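PDB 3R07: putative lipoate-protein ligase A subunit 2 from Thermoplasma acidophilum DSM 1728, which is probably the second subunit of a two-subunit lipoate-protein ligase, folded as a small alpha/beta domain that packs against a chain of another protein. Local coordinates for residues I19-L23 / D83-L88; N28-I33 / L54-E60; D32-S36 / I47-E51. All coordinates share one frame; numbering follows the deposited sequence. Where two conformers were deposited one is given.

In the fold
All three contacts attach something to the antiparallel sheet of strands 5-13, 18-26 and 29-36: contact 1 the last helix, contact 2 the loop after helix 46-54, contact 3 that helix itself. Contacts 2 and 3 divide strand 29-36 between them and share Asp32 and Ile33; both are nested within the long loop that contact 1 closes. The centre of contact 1 lies about 13 Å from that of contact 2 and about 10 Å from that of contact 3. Ile33 and Leu88 join the layers, Leu88 CD1 lying 3.4 Å from Ile33 CD1. Contact 3 borders the partner protein chain, and a bound acetate ion sits about 4 Å from the His34 side chain.

Contact 1 (I19-L23 / D83-L88); sequences IRVTL and DFIQAL
Ile19 meets Phe84 end-on to a face: the methyl CD1 stands over the middle of the ring, 3.5 Å from the ring centroid and only 11° off the ring normal, a CH-pi contact. The two side chains run at about a right angle. With chi2 of Ile19 extended (-171°), CD1 is carried outward to the ring, while the CG2 branch sits between CE1 of that ring and Ala87, whose CB lies 4.0 Å from Ile19 CG2. A branched aliphatic residue suits this place because both of its arms find apolar partners on the helix. Ala87 presents just a methyl group, which lets the helix settle close to the strand; Val21 CG2 touches the same methyl, 3.9 Å from Ala87 CB. This is the alpha/beta layering of the domain, with helix 83-88 laid across one face of the antiparallel sheet, its axis 8.4 Å from that of the strand and inclined to it by 44°. Ile19, Val21 and Leu23 face the helix, while Arg20 and Thr22 point to the other side of the sheet, where Arg20 reaches an acidic side chain of the partner protein chain. Leu88 brings one methyl to both Val21 and Leu23. Leu88 CD1 lies against Val21 CG1 and 3.9 Å from Leu23 CD1, and the Leu88 side chain crosses each of the other two nearly perpendicularly. Asp83 adds its CB alongside Ile19 CD1, its carboxylate being held by Trp12 and by the backbone of Glu80.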
loop_
_atom_site.group_PDB
_atom_site.type_symbol
_atom_site.label_atom_id
_atom_site.label_comp_id
_atom_site.label_asym_id
_atom_site.label_seq_id
_atom_site.Cartn_x
_atom_site.Cartn_y
_atom_site.Cartn_z
ATOM N N ILE B 19 -0.995 14.026 -2.841
ATOM C CA ILE B 19 -2.312 14.160 -3.459
ATOM C C ILE B 19 -2.190 14.735 -4.874
ATOM O O ILE B 19 -1.579 15.781 -5.069
ATOM C CB ILE B 19 -3.248 15.033 -2.610
ATOM C CG1 ILE B 19 -3.060 14.708 -1.117
ATOM C CG2 ILE B 19 -4.698 14.859 -3.086
ATOM C CD1 ILE B 19 -4.066 15.339 -0.186
ATOM N N ARG B 20 -2.712 14.019 -5.868
ATOM C CA ARG B 20 -2.785 14.544 -7.242
ATOM C C ARG B 20 -4.220 14.880 -7.504
ATOM O O ARG B 20 -5.111 14.093 -7.176
ATOM C CB ARG B 20 -2.341 13.542 -8.284
ATOM C CG ARG B 20 -1.066 12.812 -8.000
ATOM C CD ARG B 20 -0.636 12.075 -9.226
ATOM N NE ARG B 20 0.551 11.271 -8.992
ATOM C CZ ARG B 20 1.805 11.719 -9.035
ATOM N NH1 ARG B 20 2.054 12.995 -9.288
ATOM N NH2 ARG B 20 2.820 10.890 -8.815
ATOM N N VAL B 21 -4.450 16.051 -8.088
ATOM C CA VAL B 21 -5.804 16.478 -8.442
ATOM C C VAL B 21 -5.868 16.861 -9.909
ATOM O O VAL B 21 -4.921 17.451 -10.416
ATOM C CB VAL B 21 -6.271 17.688 -7.593
ATOM C CG1 VAL B 21 -7.661 18.023 -7.969
ATOM C CG2 VAL B 21 -6.249 17.378 -6.125
ATOM N N THR B 22 -6.960 16.520 -10.587
ATOM C CA THR B 22 -7.271 17.113 -11.899
ATOM C C THR B 22 -8.661 17.771 -11.886
ATOM O O THR B 22 -9.673 17.093 -11.661
ATOM C CB THR B 22 -7.166 16.098 -13.076
ATOM O OG1 THR B 22 -5.790 15.865 -13.383
ATOM C CG2 THR B 22 -7.860 16.647 -14.361
ATOM N N LEU B 23 -8.706 19.089 -12.109
ATOM C CA LEU B 23 -9.980 19.810 -12.138
ATOM C C LEU B 23 -10.325 20.323 -13.511
ATOM O O LEU B 23 -9.474 20.821 -14.240
ATOM C CB LEU B 23 -9.980 20.993 -11.183
ATOM C CG LEU B 23 -10.164 20.692 -9.710
ATOM C CD1 LEU B 23 -8.818 20.854 -9.077
ATOM C CD2 LEU B 23 -11.146 21.663 -9.095
ATOM N N ASP B 83 -4.537 19.782 3.747
ATOM C CA ASP B 83 -3.734 19.218 2.646
ATOM C C ASP B 83 -4.537 19.073 1.343
ATOM O O ASP B 83 -4.008 19.287 0.259
ATOM C CB ASP B 83 -3.143 17.861 3.037
ATOM C CG ASP B 83 -1.864 17.983 3.856
ATOM O OD1 ASP B 83 -0.875 18.570 3.357
ATOM O OD2 ASP B 83 -1.842 17.453 4.994
ATOM N N PHE B 84 -5.805 18.689 1.457
ATOM C CA PHE B 84 -6.717 18.669 0.313
ATOM C C PHE B 84 -7.117 20.084 -0.132
ATOM O O PHE B 84 -7.658 20.269 -1.227
ATOM C CB PHE B 84 -7.963 17.844 0.627
ATOM C CG PHE B 84 -7.707 16.373 0.695
ATOM C CD1 PHE B 84 -7.685 15.603 -0.465
ATOM C CD2 PHE B 84 -7.488 15.749 1.914
ATOM C CE1 PHE B 84 -7.449 14.231 -0.412
ATOM C CE2 PHE B 84 -7.252 14.377 1.976
ATOM C CZ PHE B 84 -7.228 13.616 0.809
ATOM N N ILE B 85 -6.856 21.068 0.731
ATOM C CA ILE B 85 -7.021 22.480 0.403
ATOM C C ILE B 85 -5.866 22.945 -0.488
ATOM O O ILE B 85 -6.106 23.480 -1.564
ATOM C CB ILE B 85 -7.196 23.335 1.696
ATOM C CG1 ILE B 85 -8.676 23.336 2.091
ATOM C CG2 ILE B 85 -6.663 24.776 1.533
ATOM C CD1 ILE B 85 -8.924 23.015 3.547
ATOM N N GLN B 86 -4.624 22.715 -0.061
ATOM C CA GLN B 86 -3.471 23.045 -0.894
ATOM C C GLN B 86 -3.500 22.317 -2.247
ATOM O O GLN B 86 -3.175 22.907 -3.277
ATOM C CB GLN B 86 -2.138 22.786 -0.167
ATOM C CG GLN B 86 -1.798 23.750 0.991
ATOM C CD GLN B 86 -2.179 25.205 0.711
ATOM O OE1 GLN B 86 -3.037 25.772 1.389
ATOM N NE2 GLN B 86 -1.555 25.805 -0.295
ATOM N N ALA B 87 -3.902 21.046 -2.232
ATOM C CA ALA B 87 -3.977 20.212 -3.440
ATOM C C ALA B 87 -4.956 20.761 -4.469
ATOM O O ALA B 87 -4.659 20.839 -5.657
ATOM C CB ALA B 87 -4.374 18.797 -3.060
ATOM N N LEU B 88 -6.118 21.153 -3.969
ATOM C CA LEU B 88 -7.253 21.584 -4.754
ATOM C C LEU B 88 -7.270 23.081 -5.095
ATOM O O LEU B 88 -8.199 23.535 -5.763
ATOM C CB LEU B 88 -8.492 21.272 -3.936
ATOM C CG LEU B 88 -9.720 20.655 -4.562
ATOM C CD1 LEU B 88 -9.329 19.502 -5.440
ATOM C CD2 LEU B 88 -10.568 20.157 -3.420
#

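Contact 2 (N28-I33 / L54-E60); sequences NRIKDI and LRGSSIE
The guanidinium of Arg55 has the carbonyl oxygen of Ile33 at its edge, near its plane, 3.7 Å from NH1 to Ile33 O. Asp32 comes at the same group obliquely, in a salt bridge whose hydrogen bond is bent: Arg55 NH1 lies 3.0 Å from Asp32 OD1, with an N-H...O angle of 134°, and meets that oxygen nearly along its C-O axis. The carboxylate and guanidinium planes are 83° apart, and the side chains lie side by side, pointing the same way. With chi1 and chi2 both extended, Arg55 lays CG and CD beside the carbonyl oxygen of Lys31; the bend at chi3 (46°) turns the guanidinium toward Asp32. Arginine suits the place because its apolar stem can line the strand while its charged end spans two acids, Asp32 and, through NH2, Asp52 of helix 46-54. Asp32 OD1 also accepts the N-H of Ile33, 2.9 Å from Ile33 N, a second bond that helps to hold the carboxylate. At the opposite end ND2 of Asn28 comes against Glu60 CG. Between these ends the backbones join: Ile30 N donates to Ser57 O at 3.0 Å, nearly straight, and Ile59 N donates to Asn28 O at 3.0 Å. Gly56, preceded by a cis peptide bond, leaves room for the chain to pass beside the Ile30 carbonyl. Ile30 sets CG1 against Ile59 CG2, 3.8 Å away, and Ile33 CD1 meets Leu54 CD1 at 3.6 Å, an apolar floor continued by Leu88. The pairing of Arg29 with Ser58 is a single beta bridge on the outer edge of the sheet. On its inner side the same strand carries a classic beta bulge, with Lys31 and Asp32 both facing Asp24.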
loop_
_atom_site.group_PDB
_atom_site.type_symbol
_atom_site.label_atom_id
_atom_site.label_comp_id
_atom_site.label_asym_id
_atom_site.label_seq_id
_atom_site.Cartn_x
_atom_site.Cartn_y
_atom_site.Cartn_z
ATOM N N ASN B 28 -16.680 29.405 -12.891
ATOM C CA ASN B 28 -16.360 29.390 -11.463
ATOM C C ASN B 28 -16.741 28.015 -10.862
ATOM O O ASN B 28 -16.598 27.767 -9.659
ATOM C CB ASN B 28 -17.103 30.559 -10.768
ATOM C CG ASN B 28 -16.311 31.182 -9.597
ATOM O OD1 ASN B 28 -15.117 31.505 -9.710
ATOM N ND2 ASN B 28 -16.995 31.372 -8.470
ATOM N N ARG B 29 -17.181 27.116 -11.738
ATOM C CA ARG B 29 -17.910 25.935 -11.349
ATOM C C ARG B 29 -17.179 24.649 -11.772
ATOM O O ARG B 29 -16.586 24.572 -12.856
ATOM C CB ARG B 29 -19.307 26.015 -11.968
ATOM C CG ARG B 29 -20.401 25.257 -11.232
ATOM C CD ARG B 29 -20.692 23.942 -11.936
ATOM N NE ARG B 29 -21.038 24.176 -13.336
ATOM C CZ ARG B 29 -21.297 23.231 -14.237
ATOM N NH1 ARG B 29 -21.259 21.946 -13.906
ATOM N NH2 ARG B 29 -21.595 23.580 -15.487
ATOM N N ILE B 30 -17.234 23.639 -10.904
ATOM C CA ILE B 30 -16.465 22.412 -11.075
ATOM C C ILE B 30 -17.245 21.435 -11.940
ATOM O O ILE B 30 -18.295 20.934 -11.535
ATOM C CB ILE B 30 -16.098 21.779 -9.708
ATOM C CG1 ILE B 30 -15.094 22.670 -8.953
ATOM C CG2 ILE B 30 -15.552 20.353 -9.905
ATOM C CD1 ILE B 30 -14.896 22.304 -7.500
ATOM N N LYS B 31 -16.737 21.177 -13.139
ATOM C CA LYS B 31 -17.432 20.335 -14.094
ATOM C C LYS B 31 -17.048 18.891 -13.841
ATOM O O LYS B 31 -17.886 17.991 -13.897
ATOM C CB LYS B 31 -17.068 20.753 -15.520
ATOM C CG LYS B 31 -17.806 20.016 -16.614
ATOM C CD LYS B 31 -17.476 20.578 -17.996
ATOM C CE LYS B 31 -18.208 19.760 -19.081
ATOM N NZ LYS B 31 -18.202 20.421 -20.439
ATOM N N ASP B 32 -15.758 18.681 -13.589
ATOM C CA ASP B 32 -15.252 17.385 -13.203
ATOM C C ASP B 32 -14.064 17.484 -12.255
ATOM O O ASP B 32 -13.384 18.522 -12.178
ATOM C CB ASP B 32 -14.880 16.554 -14.414
ATOM C CG ASP B 32 -15.212 15.086 -14.218
ATOM O OD1 ASP B 32 -15.584 14.696 -13.075
ATOM O OD2 ASP B 32 -15.121 14.323 -15.213
ATOM N N ILE B 33 -13.838 16.394 -11.520
ATOM C CA ILE B 33 -12.700 16.296 -10.622
ATOM C C ILE B 33 -12.266 14.838 -10.467
ATOM O O ILE B 33 -13.080 13.905 -10.480
ATOM C CB ILE B 33 -12.944 17.053 -9.249
ATOM C CG1 ILE B 33 -11.735 16.928 -8.309
ATOM C CG2 ILE B 33 -14.270 16.638 -8.591
ATOM C CD1 ILE B 33 -11.791 17.798 -7.091
ATOM N N LEU B 54 -17.639 17.799 -4.528
ATOM C CA LEU B 54 -17.030 18.900 -5.265
ATOM C C LEU B 54 -17.648 19.127 -6.664
ATOM O O LEU B 54 -17.759 20.270 -7.112
ATOM C CB LEU B 54 -15.514 18.715 -5.330
ATOM C CG LEU B 54 -14.797 18.844 -3.982
ATOM C CD1 LEU B 54 -13.530 17.984 -3.895
ATOM C CD2 LEU B 54 -14.472 20.282 -3.685
ATOM N N ARG B 55 -18.062 18.048 -7.328
ATOM C CA ARG B 55 -18.759 18.114 -8.615
ATOM C C ARG B 55 -20.307 18.310 -8.491
ATOM O O ARG B 55 -21.013 17.444 -7.944
ATOM C CB ARG B 55 -18.439 16.841 -9.407
ATOM C CG ARG B 55 -18.807 16.901 -10.893
ATOM C CD ARG B 55 -18.491 15.617 -11.696
ATOM N NE ARG B 55 -18.923 14.428 -10.983
ATOM C CZ ARG B 55 -18.105 13.530 -10.440
ATOM N NH1 ARG B 55 -16.796 13.660 -10.567
ATOM N NH2 ARG B 55 -18.602 12.495 -9.775
ATOM N N GLY B 56 -20.863 19.437 -8.945
ATOM C CA GLY B 56 -20.152 20.646 -9.280
ATOM C C GLY B 56 -20.622 21.737 -8.344
ATOM O O GLY B 56 -21.762 22.179 -8.407
ATOM N N SER B 57 -19.736 22.132 -7.446
ATOM C CA SER B 57 -19.921 23.277 -6.585
ATOM C C SER B 57 -19.117 24.396 -7.190
ATOM O O SER B 57 -18.737 24.333 -8.346
ATOM C CB SER B 57 -19.364 22.973 -5.194
ATOM O OG SER B 57 -19.942 21.800 -4.647
ATOM N N SER B 58 -18.821 25.407 -6.393
ATOM C CA SER B 58 -18.072 26.552 -6.863
ATOM C C SER B 58 -16.726 26.594 -6.200
ATOM O O SER B 58 -16.626 26.497 -4.984
ATOM C CB SER B 58 -18.836 27.849 -6.586
ATOM O OG SER B 58 -19.778 28.101 -7.619
ATOM N N ILE B 59 -15.692 26.762 -7.011
ATOM C CA ILE B 59 -14.314 26.753 -6.530
ATOM C C ILE B 59 -14.106 27.694 -5.336
ATOM O O ILE B 59 -13.048 27.686 -4.691
ATOM C CB ILE B 59 -13.285 27.001 -7.695
ATOM C CG1 ILE B 59 -13.101 28.491 -8.001
ATOM C CG2 ILE B 59 -13.694 26.239 -8.953
ATOM C CD1 ILE B 59 -11.755 29.042 -7.547
ATOM N N GLU B 60 -15.129 28.498 -5.049
ATOM C CA GLU B 60 -15.117 29.415 -3.901
ATOM C C GLU B 60 -15.417 28.648 -2.617
ATOM O O GLU B 60 -14.692 28.781 -1.629
ATOM C CB GLU B 60 -16.123 30.568 -4.093
ATOM C CG GLU B 60 -15.697 31.636 -5.140
ATOM C CD GLU B 60 -16.376 33.000 -4.932
ATOM O OE1 GLU B 60 -17.327 33.095 -4.114
ATOM O OE2 GLU B 60 -15.958 33.983 -5.586
#

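Contact 3 (D32-S36 / I47-E51); sequences DIHIS and INRLE
Glu51 reaches from the helix to the backbone of the strand: its OE2 accepts the N-H of Ile35, 2.8 Å from Ile35 N and almost straight at 167°, through the lone pair turned away from the other oxygen. The Glu51 side chain is extended beyond CG (chi2 170°), which gives it the span to cross between the layers. Its methylenes slide past Ile35 in the opposite direction, with Glu51 CG 4.0 Å from Ile35 CG1. The side chains of His34 and Glu51 run side by side in the same direction, ring and carboxylate planes 48° apart. Ile35 is the apolar centre of the contact. Its CG2 lies 4.0 Å from Ile47 CD1, the two side chains crossing at a slant, and its CD1 lies 3.9 Å from Leu50 CG, there at about a right angle. A beta-branched residue serves well here, one arm turning to Ile47 and the longer one to Leu50 and the Glu51 stem. Ile33, two residues earlier in the strand, puts CG2 3.5 Å from Glu51 O. Further out, helix 47-51 runs roughly antiparallel to strand 32-36, the axes of these short segments 8.6 Å apart. Leu50 is backed by Phe84, Ile66 and Phe69, and Ile35 by Ile19 of the next strand. His34 and Ser36 pair with Thr22 and Arg20 on the inner side, leaving the N-H of Ile35 turned to the outer edge, where this chain has no further strand. Glu51 supplies the acceptor that such a strand would give, and the Ile35 N-H in turn probably helps the buried carboxylate to stay negatively charged; a long, weak ion pair with a basic side chain of the partner protein chain may add to this.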
loop_
_atom_site.group_PDB
_atom_site.type_symbol
_atom_site.label_atom_id
_atom_site.label_comp_id
_atom_site.label_asym_id
_atom_site.label_seq_id
_atom_site.Cartn_x
_atom_site.Cartn_y
_atom_site.Cartn_z
ATOM N N ASP B 32 -15.758 18.681 -13.589
ATOM C CA ASP B 32 -15.252 17.385 -13.203
ATOM C C ASP B 32 -14.064 17.484 -12.255
ATOM O O ASP B 32 -13.384 18.522 -12.178
ATOM C CB ASP B 32 -14.880 16.554 -14.414
ATOM C CG ASP B 32 -15.212 15.086 -14.218
ATOM O OD1 ASP B 32 -15.584 14.696 -13.075
ATOM O OD2 ASP B 32 -15.121 14.323 -15.213
ATOM N N ILE B 33 -13.838 16.394 -11.520
ATOM C CA ILE B 33 -12.700 16.296 -10.622
ATOM C C ILE B 33 -12.266 14.838 -10.467
ATOM O O ILE B 33 -13.080 13.905 -10.480
ATOM C CB ILE B 33 -12.944 17.053 -9.249
ATOM C CG1 ILE B 33 -11.735 16.928 -8.309
ATOM C CG2 ILE B 33 -14.270 16.638 -8.591
ATOM C CD1 ILE B 33 -11.791 17.798 -7.091
ATOM N N HIS B 34 -10.960 14.652 -10.369
ATOM C CA HIS B 34 -10.403 13.344 -10.160
ATOM C C HIS B 34 -9.307 13.520 -9.140
ATOM O O HIS B 34 -8.412 14.329 -9.329
ATOM C CB HIS B 34 -9.930 12.738 -11.488
ATOM C CG HIS B 34 -8.928 11.633 -11.330
ATOM N ND1 HIS B 34 -9.239 10.408 -10.762
ATOM C CD2 HIS B 34 -7.615 11.568 -11.671
ATOM C CE1 HIS B 34 -8.156 9.647 -10.752
ATOM N NE2 HIS B 34 -7.159 10.326 -11.302
ATOM N N ILE B 35 -9.426 12.816 -8.019
ATOM C CA ILE B 35 -8.407 12.843 -6.977
ATOM C C ILE B 35 -7.689 11.487 -6.914
ATOM O O ILE B 35 -8.320 10.429 -6.924
ATOM C CB ILE B 35 -8.995 13.177 -5.605
ATOM C CG1 ILE B 35 -9.880 14.423 -5.690
ATOM C CG2 ILE B 35 -7.889 13.386 -4.602
ATOM C CD1 ILE B 35 -10.725 14.695 -4.461
ATOM N N SER B 36 -6.361 11.520 -6.863
ATOM C CA SER B 36 -5.611 10.287 -6.850
ATOM C C SER B 36 -4.354 10.456 -6.029
ATOM O O SER B 36 -4.128 11.503 -5.449
ATOM C CB SER B 36 -5.299 9.825 -8.273
ATOM O OG SER B 36 -4.447 10.727 -8.944
ATOM N N ILE B 47 -13.327 8.412 -1.045
ATOM C CA ILE B 47 -12.732 9.164 -2.130
ATOM C C ILE B 47 -13.769 9.485 -3.201
ATOM O O ILE B 47 -13.725 10.540 -3.807
ATOM C CB ILE B 47 -11.515 8.419 -2.753
ATOM C CG1 ILE B 47 -10.661 9.379 -3.590
ATOM C CG2 ILE B 47 -11.952 7.200 -3.548
ATOM C CD1 ILE B 47 -10.027 10.508 -2.776
ATOM N N ASN B 48 -14.697 8.568 -3.439
ATOM C CA ASN B 48 -15.767 8.809 -4.412
ATOM C C ASN B 48 -16.787 9.836 -3.937
ATOM O O ASN B 48 -17.392 10.519 -4.748
ATOM C CB ASN B 48 -16.495 7.515 -4.737
ATOM C CG ASN B 48 -15.597 6.491 -5.349
ATOM O OD1 ASN B 48 -15.594 5.342 -4.931
ATOM N ND2 ASN B 48 -14.816 6.898 -6.346
ATOM N N ARG B 49 -16.982 9.907 -2.620
ATOM C CA ARG B 49 -17.903 10.858 -2.020
ATOM C C ARG B 49 -17.298 12.257 -2.162
ATOM O O ARG B 49 -18.010 13.200 -2.494
ATOM C CB ARG B 49 -18.195 10.520 -0.537
ATOM C CG ARG B 49 -19.691 10.637 -0.104
ATOM C CD ARG B 49 -19.952 10.706 1.450
ATOM N NE ARG B 49 -19.115 9.806 2.257
ATOM C CZ ARG B 49 -18.298 10.202 3.245
ATOM N NH1 ARG B 49 -18.210 11.493 3.580
ATOM N NH2 ARG B 49 -17.561 9.304 3.913
ATOM N N LEU B 50 -15.993 12.378 -1.941
ATOM C CA LEU B 50 -15.320 13.665 -1.999
ATOM C C LEU B 50 -15.339 14.239 -3.416
ATOM O O LEU B 50 -15.481 15.442 -3.598
ATOM C CB LEU B 50 -13.885 13.551 -1.481
ATOM C CG LEU B 50 -13.030 14.818 -1.338
ATOM C CD1 LEU B 50 -13.751 15.919 -0.565
ATOM C CD2 LEU B 50 -11.680 14.511 -0.699
ATOM N N GLU B 51 -15.204 13.385 -4.420
ATOM C CA GLU B 51 -15.300 13.841 -5.801
ATOM C C GLU B 51 -16.751 14.241 -6.144
ATOM O O GLU B 51 -16.982 15.242 -6.825
ATOM C CB GLU B 51 -14.781 12.769 -6.776
ATOM C CG GLU B 51 -13.267 12.570 -6.807
ATOM C CD GLU B 51 -12.860 11.332 -7.613
ATOM O OE1 GLU B 51 -13.711 10.445 -7.801
ATOM O OE2 GLU B 51 -11.697 11.233 -8.064
#